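PDB 3A0C: Mannose/sialic acid-binding lectin from Polygonatum cyrtonema, which probably binds carbohydrates, mannose and sialic acid among them, as a bulb-type lectin of the beta-prism II fold. Local coordinates for residues L4-S9 with L55-N60; G19-L24 with Y35-P40; S51-T56 with L63-Q68. All coordinates share one frame; numbering follows the deposited sequence.

Contact 1: residues L4-S9 with L55-N60; sequences LSSPNS and LTLHNN
A type VI turn, built round the cis peptide bond between Ser6 and Pro7, sets Ser6 and Pro7 against Leu57 and Asn59 where the chain passes from one sheet of the beta-prism II fold to the next. Residues 4-5 belong to the sheet of strand 86-89, whereas Ser9 pairs with Thr56 as an antiparallel non-hydrogen-bonded pair at the margin of the neighbouring sheet. The turn is closed by Asn8 N bonding to Ser5 O, and Asn8 O then accepts a straight bond from Leu57 N (3.3 Å). Leu57 O has no conventional donor in the model; the C-H groups of Ser6 CA and Pro7 CA both point at it, the latter from 3.1 Å. Asn59 CG stands anti to its own carbonyl carbon (chi1 -67°), and the amide lies alongside the Pro7 ring, with OD1 3.6 Å from Pro7 CD and only 3.0 Å from Ser6 CB. Ser6 OG comes within 3.2 Å of His58 O and is also hydrogen-bonded to Tyr85 N, which ties the turn to the residues leading into strand 86-89. On the inner side, Leu57 CD2 meets Leu4 O at 3.5 Å, and Leu4 CD2 packs on Leu57 CB at 4.2 Å; Leu87 fills in against both leucines. At the far end the first torsion of Ser9 (chi1 162°) holds OG anti to the backbone N, where it makes a weak hydrogen bond to Leu55 O (3.3 Å). With a single backbone N-H...O bond across the two segments, the rest of the join is made of C-H...O contacts, a weak serine bond and leucine packing, and the buried Leu57 carbonyl probably gains some electrostatic relief from the two alpha C-H groups.

Contact 2: residues G19-L24 with Y35-P40; sequences GPSYRL and YDSGKP
Arg23 and Tyr35 lie on one face of the hairpin formed by strands 22-26 and 32-36, Tyr22 and Asp36 on the other. The first two side chains cross obliquely, guanidinium and ring planes 61° apart, and touch where Arg23 CD lies 3.8 Å from Tyr35 CB, the root of the tyrosine side chain. A bend at the second torsion sets CD there; beyond it the chain carries the guanidinium over the turn, one face above Gly38 N, with NH1 3.6 Å from that nitrogen. The Tyr35 ring leads away, and its OH bonds to Gln27 OE1. On the reverse face Tyr22 and Asp36 run side by side in the same direction. Asp36 CG is anti to the backbone N (chi1 -176°), which brings CG toward Tyr22 CE2; OD1 then lies in the ring plane, 3.5 Å from that atom, while the two planes stand 83° apart. The other oxygen, OD2, forms a salt bridge with Arg93. At the turn end of the hairpin Ser21 OG and Ser37 OG share a hydrogen bond of 2.7 Å. The backbone pairs Arg23 with Tyr35 through two bonds, Tyr35 N to Arg23 O at 2.8 Å and Arg23 N to Tyr35 O at 3.1 Å, and adds Ser37 N to Ser21 O at 3.0 Å. Ser37 and Gly38 form the corners of a type I' turn from Asp36 to Lys39 that leads into strand 39-43. Gln27 and Tyr35 match the first and last residues of the QxDxNxVxY sequence that forms the mannose pocket in monocot lectins. The ring-edge hydrogens of Tyr22 would favour the negative Asp36 oxygen, and the salt bridge with Arg93 probably steadies that charge at this surface.

Contact 3: residues S51-T56 with L63-Q68; sequences SGCRLT and LVIYDQ
The first torsion of Arg54 (chi1 64°) sets CG in the crowded position between the backbone N and the carbonyl carbon, and from there the chain runs extended to NE before chi4 (81°) swings CZ round, so that the guanidinium meets Tyr66. The two flat groups are inclined by 34°. Tyr66 CB sits over the guanidinium centre, and NH1 approaches the ring obliquely, 3.1 Å from Tyr66 CD2. That same NH1 bonds to Thr56 OG1 at 2.6 Å, with the hydroxyl oxygen close to the guanidinium plane, which helps to set the rotation of the group. Val64 CG1 lies toward the rim of one Tyr66 ring face, 3.6 Å above it, and Tyr66 OH bonds to His58 NE2. The other side of this antiparallel hairpin is apolar. Leu55 packs on both neighbours, its CG 3.6 Å from Leu63 CD1 and its CD1 3.6 Å from Ile65 CG1; Phe32 of strand 32-36 packs on Leu55 and Ile65 from the next sheet. Cys53 SG rests on Ile65 CG2 at 3.8 Å and is joined by a disulfide to Cys30, a covalent tie between the loop joining strands 22-26 and 32-36 and the residues leading into strand 54-57, strands of different sheets. Two backbone pairs bind the strands: Thr56 with Val64, where Thr56 N reaches Val64 O at 2.8 Å, and Arg54 with Tyr66, where both bonds are longer. Ser51 O and Gln68 N close the open end weakly. Tyr66 falls at the tyrosine position of a second, altered copy of the lectin sequence QxDxNxVxY, with His58 at the first position. The guanidinium is thus held both in its plane and over a face, and its positive charge probably polarises the Thr56 hydroxyl and the Tyr66 ring beside it.

How the contacts relate
Contacts 1 and 3 share strand 54-57 and hold it from its two sides: contact 1 by a turn arriving from another sheet, contact 3 by a regular hairpin. They touch through the bond between His58 and Tyr66. Both are partly buried and turn leucines inward. Contact 2, about 21 Å from contact 3 between centres, lies at the surface of another sheet, and its side-chain contacts are made by hydroxyl, charged and aromatic groups, none fully buried. Contacts 2 and 3 are both hairpins with an arginine and a tyrosine on one face, but the arginine reaches over a turn in contact 2 and meets the tyrosine ring in contact 3.

Contact 1: residues L4-S9 with L55-N60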
loop_
_atom_site.group_PDB
_atom_site.type_symbol
_atom_site.label_atom_id
_atom_site.label_comp_id
_atom_site.label_asym_id
_atom_site.label_seq_id
_atom_site.Cartn_x
_atom_site.Cartn_y
_atom_site.Cartn_z
ATOM N N LEU A 4 5.339 2.565 -0.310
ATOM C CA LEU A 4 6.110 3.728 -0.742
ATOM C C LEU A 4 5.213 4.444 -1.747
ATOM O O LEU A 4 4.929 3.911 -2.814
ATOM C CB LEU A 4 7.408 3.313 -1.447
ATOM C CG LEU A 4 8.239 4.486 -1.993
ATOM C CD1 LEU A 4 9.017 5.097 -0.846
ATOM C CD2 LEU A 4 9.199 4.026 -3.099
ATOM N N SER A 5 4.764 5.645 -1.419
ATOM C CA SER A 5 3.881 6.360 -2.324
ATOM C C SER A 5 4.512 7.523 -3.079
ATOM O O SER A 5 5.404 8.191 -2.576
ATOM C CB SER A 5 2.639 6.835 -1.569
ATOM O OG SER A 5 2.994 7.696 -0.508
ATOM N N SER A 6 4.026 7.745 -4.297
ATOM C CA SER A 6 4.500 8.813 -5.167
ATOM C C SER A 6 4.538 10.160 -4.448
ATOM O O SER A 6 3.579 10.528 -3.791
ATOM C CB SER A 6 3.558 8.940 -6.367
ATOM O OG SER A 6 3.296 7.675 -6.932
ATOM N N PRO A 7 5.625 10.934 -4.606
ATOM C CA PRO A 7 6.829 10.651 -5.397
ATOM C C PRO A 7 7.980 10.370 -4.450
ATOM O O PRO A 7 9.105 10.798 -4.680
ATOM C CB PRO A 7 7.035 11.940 -6.170
ATOM C CG PRO A 7 6.729 12.954 -5.111
ATOM C CD PRO A 7 5.492 12.385 -4.389
ATOM N N ASN A 8 7.668 9.661 -3.373
ATOM C CA ASN A 8 8.649 9.310 -2.370
ATOM C C ASN A 8 9.731 8.394 -2.914
ATOM O O ASN A 8 9.616 7.869 -4.014
ATOM C CB ASN A 8 7.950 8.658 -1.173
ATOM C CG ASN A 8 8.154 9.442 0.114
ATOM O OD1 ASN A 8 8.063 10.675 0.125
ATOM N ND2 ASN A 8 8.436 8.732 1.209
ATOM N N SER A 9 10.779 8.206 -2.126
ATOM C CA SER A 9 11.886 7.365 -2.527
ATOM C C SER A 9 12.429 6.511 -1.398
ATOM O O SER A 9 12.250 6.812 -0.225
ATOM C CB SER A 9 13.003 8.242 -3.097
ATOM O OG SER A 9 14.240 7.553 -3.123
ATOM N N LEU A 55 15.444 4.378 -4.898
ATOM C CA LEU A 55 14.356 3.871 -5.720
ATOM C C LEU A 55 13.239 4.891 -5.617
ATOM O O LEU A 55 12.660 5.078 -4.556
ATOM C CB LEU A 55 13.869 2.514 -5.202
ATOM C CG LEU A 55 12.672 1.949 -5.977
ATOM C CD1 LEU A 55 13.142 1.125 -7.171
ATOM C CD2 LEU A 55 11.827 1.112 -5.041
ATOM N N THR A 56 12.934 5.555 -6.718
ATOM C CA THR A 56 11.905 6.566 -6.712
ATOM C C THR A 56 10.674 6.111 -7.478
ATOM O O THR A 56 10.791 5.560 -8.574
ATOM C CB THR A 56 12.419 7.875 -7.357
ATOM O OG1 THR A 56 13.632 8.286 -6.719
ATOM C CG2 THR A 56 11.401 8.973 -7.220
ATOM N N LEU A 57 9.498 6.308 -6.879
ATOM C CA LEU A 57 8.240 6.007 -7.559
ATOM C C LEU A 57 7.645 7.382 -7.937
ATOM O O LEU A 57 7.200 8.130 -7.078
ATOM C CB LEU A 57 7.266 5.242 -6.648
ATOM C CG LEU A 57 5.862 5.014 -7.245
ATOM C CD1 LEU A 57 5.980 4.228 -8.526
ATOM C CD2 LEU A 57 4.970 4.278 -6.270
ATOM N N HIS A 58 7.666 7.719 -9.221
ATOM C CA HIS A 58 7.146 9.000 -9.698
ATOM C C HIS A 58 5.626 9.041 -9.707
ATOM O O HIS A 58 4.968 8.002 -9.655
ATOM C CB HIS A 58 7.664 9.277 -11.111
ATOM C CG HIS A 58 9.151 9.386 -11.190
ATOM N ND1 HIS A 58 9.845 10.432 -10.622
ATOM C CD2 HIS A 58 10.081 8.558 -11.721
ATOM C CE1 HIS A 58 11.141 10.243 -10.801
ATOM N NE2 HIS A 58 11.312 9.113 -11.465
ATOM N N ASN A 59 5.070 10.247 -9.798
ATOM C CA ASN A 59 3.621 10.405 -9.805
ATOM C C ASN A 59 2.944 9.870 -11.048
ATOM O O ASN A 59 1.716 9.880 -11.125
ATOM C CB ASN A 59 3.223 11.871 -9.637
ATOM C CG ASN A 59 3.569 12.423 -8.276
ATOM O OD1 ASN A 59 3.391 11.763 -7.261
ATOM N ND2 ASN A 59 4.052 13.653 -8.250
ATOM N N ASN A 60 3.728 9.420 -12.027
ATOM C CA ASN A 60 3.142 8.871 -13.247
ATOM C C ASN A 60 3.157 7.341 -13.264
ATOM O O ASN A 60 2.771 6.721 -14.249
ATOM C CB ASN A 60 3.821 9.444 -14.503
ATOM C CG ASN A 60 5.275 9.047 -14.630
ATOM O OD1 ASN A 60 5.869 8.495 -13.710
ATOM N ND2 ASN A 60 5.862 9.337 -15.781
#

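Contact 2: residues G19-L24 with Y35-P40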
loop_
_atom_site.group_PDB
_atom_site.type_symbol
_atom_site.label_atom_id
_atom_site.label_comp_id
_atom_site.label_asym_id
_atom_site.label_seq_id
_atom_site.Cartn_x
_atom_site.Cartn_y
_atom_site.Cartn_z
ATOM N N GLY A 19 4.939 -8.883 7.204
ATOM C CA GLY A 19 4.959 -10.264 7.647
ATOM C C GLY A 19 4.579 -11.208 6.521
ATOM O O GLY A 19 3.935 -10.791 5.547
ATOM N N PRO A 20 4.927 -12.503 6.633
ATOM C CA PRO A 20 5.648 -13.133 7.744
ATOM C C PRO A 20 7.137 -12.801 7.934
ATOM O O PRO A 20 7.587 -12.630 9.071
ATOM C CB PRO A 20 5.414 -14.619 7.492
ATOM C CG PRO A 20 5.313 -14.697 6.002
ATOM C CD PRO A 20 4.427 -13.526 5.695
ATOM N N SER A 21 7.903 -12.708 6.843
ATOM C CA SER A 21 9.340 -12.418 6.938
ATOM C C SER A 21 9.881 -11.784 5.652
ATOM O O SER A 21 10.910 -12.211 5.114
ATOM C CB SER A 21 10.093 -13.714 7.235
ATOM O OG SER A 21 9.705 -14.732 6.323
ATOM N N TYR A 22 9.191 -10.747 5.186
ATOM C CA TYR A 22 9.550 -10.067 3.946
ATOM C C TYR A 22 10.174 -8.680 4.130
ATOM O O TYR A 22 9.718 -7.884 4.948
ATOM C CB TYR A 22 8.299 -9.975 3.056
ATOM C CG TYR A 22 7.584 -11.303 2.873
ATOM C CD1 TYR A 22 6.217 -11.347 2.596
ATOM C CD2 TYR A 22 8.272 -12.512 2.984
ATOM C CE1 TYR A 22 5.549 -12.557 2.441
ATOM C CE2 TYR A 22 7.620 -13.729 2.818
ATOM C CZ TYR A 22 6.259 -13.741 2.551
ATOM O OH TYR A 22 5.609 -14.939 2.381
ATOM N N ARG A 23 11.218 -8.415 3.347
ATOM C CA ARG A 23 11.926 -7.138 3.369
ATOM C C ARG A 23 12.379 -6.761 1.958
ATOM O O ARG A 23 13.137 -7.483 1.321
ATOM C CB ARG A 23 13.171 -7.204 4.257
ATOM C CG ARG A 23 13.117 -8.224 5.366
ATOM C CD ARG A 23 14.372 -9.103 5.325
ATOM N NE ARG A 23 14.667 -9.722 6.618
ATOM C CZ ARG A 23 15.752 -10.446 6.870
ATOM N NH1 ARG A 23 16.649 -10.654 5.914
ATOM N NH2 ARG A 23 15.951 -10.940 8.082
ATOM N N LEU A 24 11.912 -5.615 1.488
ATOM C CA LEU A 24 12.260 -5.113 0.173
ATOM C C LEU A 24 13.254 -3.991 0.433
ATOM O O LEU A 24 12.871 -2.926 0.915
ATOM C CB LEU A 24 11.015 -4.562 -0.512
ATOM C CG LEU A 24 11.196 -4.065 -1.937
ATOM C CD1 LEU A 24 11.668 -5.199 -2.839
ATOM C CD2 LEU A 24 9.884 -3.507 -2.417
ATOM N N TYR A 35 13.795 -9.847 0.016
ATOM C CA TYR A 35 14.255 -10.949 0.852
ATOM C C TYR A 35 13.134 -11.668 1.569
ATOM O O TYR A 35 12.182 -11.043 2.034
ATOM C CB TYR A 35 15.245 -10.450 1.892
ATOM C CG TYR A 35 16.590 -10.127 1.303
ATOM C CD1 TYR A 35 17.478 -11.138 0.961
ATOM C CD2 TYR A 35 16.963 -8.810 1.058
ATOM C CE1 TYR A 35 18.717 -10.852 0.381
ATOM C CE2 TYR A 35 18.196 -8.506 0.480
ATOM C CZ TYR A 35 19.067 -9.539 0.141
ATOM O OH TYR A 35 20.266 -9.271 -0.473
ATOM N N ASP A 36 13.257 -12.988 1.656
ATOM C CA ASP A 36 12.280 -13.823 2.344
ATOM C C ASP A 36 13.084 -14.617 3.360
ATOM O O ASP A 36 13.722 -15.603 3.011
ATOM C CB ASP A 36 11.596 -14.782 1.368
ATOM C CG ASP A 36 10.505 -15.614 2.033
ATOM O OD1 ASP A 36 10.480 -15.679 3.285
ATOM O OD2 ASP A 36 9.685 -16.209 1.303
ATOM N N SER A 37 13.056 -14.172 4.611
ATOM C CA SER A 37 13.807 -14.818 5.690
ATOM C C SER A 37 15.308 -14.918 5.404
ATOM O O SER A 37 15.951 -15.896 5.795
ATOM C CB SER A 37 13.263 -16.220 5.965
ATOM O OG SER A 37 11.990 -16.164 6.574
ATOM N N GLY A 38 15.862 -13.923 4.718
ATOM C CA GLY A 38 17.277 -13.961 4.416
ATOM C C GLY A 38 17.576 -14.521 3.049
ATOM O O GLY A 38 18.711 -14.501 2.609
ATOM N N LYS A 39 16.551 -15.013 2.371
ATOM C CA LYS A 39 16.712 -15.586 1.039
ATOM C C LYS A 39 16.234 -14.614 -0.033
ATOM O O LYS A 39 15.088 -14.160 0.002
ATOM C CB LYS A 39 15.907 -16.898 0.932
ATOM C CG LYS A 39 15.319 -17.186 -0.467
ATOM C CD LYS A 39 14.200 -18.232 -0.415
ATOM C CE LYS A 39 13.380 -18.278 -1.711
ATOM N NZ LYS A 39 14.178 -18.681 -2.914
ATOM N N PRO A 40 17.107 -14.267 -0.991
ATOM C CA PRO A 40 16.678 -13.346 -2.045
ATOM C C PRO A 40 15.742 -14.073 -3.021
ATOM O O PRO A 40 16.157 -15.012 -3.706
ATOM C CB PRO A 40 17.996 -12.919 -2.688
ATOM C CG PRO A 40 18.889 -14.091 -2.458
ATOM C CD PRO A 40 18.561 -14.500 -1.051
#

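Contact 3: residues S51-T56 with L63-Q68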
loop_
_atom_site.group_PDB
_atom_site.type_symbol
_atom_site.label_atom_id
_atom_site.label_comp_id
_atom_site.label_asym_id
_atom_site.label_seq_id
_atom_site.Cartn_x
_atom_site.Cartn_y
_atom_site.Cartn_z
ATOM N N SER A 51 26.359 3.853 -7.352
ATOM C CA SER A 51 26.650 4.189 -5.974
ATOM C C SER A 51 25.596 5.168 -5.468
ATOM O O SER A 51 25.096 6.003 -6.213
ATOM C CB SER A 51 28.039 4.834 -5.863
ATOM O OG SER A 51 29.063 3.941 -6.267
ATOM N N GLY A 52 25.261 5.059 -4.193
ATOM C CA GLY A 52 24.277 5.955 -3.631
ATOM C C GLY A 52 22.942 5.914 -4.348
ATOM O O GLY A 52 22.318 6.947 -4.547
ATOM N N CYS A 53 22.500 4.728 -4.738
ATOM C CA CYS A 53 21.213 4.591 -5.421
ATOM C C CYS A 53 19.994 4.823 -4.516
ATOM O O CYS A 53 20.068 4.695 -3.287
ATOM C CB CYS A 53 21.076 3.202 -6.054
ATOM S SG CYS A 53 21.959 2.980 -7.627
ATOM N N ARG A 54 18.882 5.175 -5.157
ATOM C CA ARG A 54 17.606 5.400 -4.492
ATOM C C ARG A 54 16.540 4.878 -5.445
ATOM O O ARG A 54 16.724 4.896 -6.652
ATOM C CB ARG A 54 17.368 6.885 -4.221
ATOM C CG ARG A 54 17.256 7.747 -5.460
ATOM C CD ARG A 54 17.060 9.210 -5.094
ATOM N NE ARG A 54 17.501 10.114 -6.156
ATOM C CZ ARG A 54 16.782 10.426 -7.226
ATOM N NH1 ARG A 54 15.568 9.916 -7.395
ATOM N NH2 ARG A 54 17.284 11.251 -8.129
ATOM N N LEU A 55 15.444 4.378 -4.898
ATOM C CA LEU A 55 14.356 3.871 -5.720
ATOM C C LEU A 55 13.239 4.891 -5.617
ATOM O O LEU A 55 12.660 5.078 -4.556
ATOM C CB LEU A 55 13.869 2.514 -5.202
ATOM C CG LEU A 55 12.672 1.949 -5.977
ATOM C CD1 LEU A 55 13.142 1.125 -7.171
ATOM C CD2 LEU A 55 11.827 1.112 -5.041
ATOM N N THR A 56 12.934 5.555 -6.718
ATOM C CA THR A 56 11.905 6.566 -6.712
ATOM C C THR A 56 10.674 6.111 -7.478
ATOM O O THR A 56 10.791 5.560 -8.574
ATOM C CB THR A 56 12.419 7.875 -7.357
ATOM O OG1 THR A 56 13.632 8.286 -6.719
ATOM C CG2 THR A 56 11.401 8.973 -7.220
ATOM N N LEU A 63 8.537 3.470 -11.801
ATOM C CA LEU A 63 9.432 3.159 -10.692
ATOM C C LEU A 63 10.861 3.121 -11.258
ATOM O O LEU A 63 11.180 2.277 -12.102
ATOM C CB LEU A 63 9.050 1.810 -10.100
ATOM C CG LEU A 63 9.791 1.411 -8.836
ATOM C CD1 LEU A 63 9.495 2.389 -7.707
ATOM C CD2 LEU A 63 9.354 0.019 -8.474
ATOM N N VAL A 64 11.718 4.025 -10.786
ATOM C CA VAL A 64 13.082 4.141 -11.296
ATOM C C VAL A 64 14.198 4.071 -10.255
ATOM O O VAL A 64 14.034 4.540 -9.128
ATOM C CB VAL A 64 13.223 5.488 -12.048
ATOM C CG1 VAL A 64 14.562 5.565 -12.773
ATOM C CG2 VAL A 64 12.041 5.672 -12.992
ATOM N N ILE A 65 15.331 3.476 -10.637
ATOM C CA ILE A 65 16.495 3.402 -9.755
ATOM C C ILE A 65 17.514 4.394 -10.333
ATOM O O ILE A 65 17.873 4.304 -11.499
ATOM C CB ILE A 65 17.141 1.979 -9.712
ATOM C CG1 ILE A 65 16.276 1.012 -8.895
ATOM C CG2 ILE A 65 18.535 2.046 -9.068
ATOM C CD1 ILE A 65 16.827 -0.405 -8.843
ATOM N N TYR A 66 17.954 5.348 -9.520
ATOM C CA TYR A 66 18.917 6.356 -9.949
ATOM C C TYR A 66 20.211 6.202 -9.140
ATOM O O TYR A 66 20.163 5.918 -7.945
ATOM C CB TYR A 66 18.355 7.761 -9.690
ATOM C CG TYR A 66 17.158 8.189 -10.519
ATOM C CD1 TYR A 66 17.312 8.629 -11.831
ATOM C CD2 TYR A 66 15.876 8.194 -9.973
ATOM C CE1 TYR A 66 16.215 9.066 -12.583
ATOM C CE2 TYR A 66 14.769 8.628 -10.715
ATOM C CZ TYR A 66 14.943 9.059 -12.019
ATOM O OH TYR A 66 13.847 9.441 -12.768
ATOM N N ASP A 67 21.368 6.388 -9.764
ATOM C CA ASP A 67 22.605 6.280 -8.998
ATOM C C ASP A 67 22.796 7.611 -8.302
ATOM O O ASP A 67 21.886 8.426 -8.262
ATOM C CB ASP A 67 23.811 5.988 -9.895
ATOM C CG ASP A 67 24.094 7.103 -10.886
ATOM O OD1 ASP A 67 23.622 8.235 -10.665
ATOM O OD2 ASP A 67 24.798 6.851 -11.885
ATOM N N GLN A 68 23.983 7.848 -7.767
ATOM C CA GLN A 68 24.252 9.098 -7.064
ATOM C C GLN A 68 24.385 10.271 -8.026
ATOM O O GLN A 68 24.270 11.426 -7.611
ATOM C CB GLN A 68 25.524 8.964 -6.221
ATOM C CG GLN A 68 25.533 9.825 -4.968
ATOM C CD GLN A 68 26.693 9.488 -4.034
ATOM O OE1 GLN A 68 27.863 9.654 -4.384
ATOM N NE2 GLN A 68 26.367 9.007 -2.840
#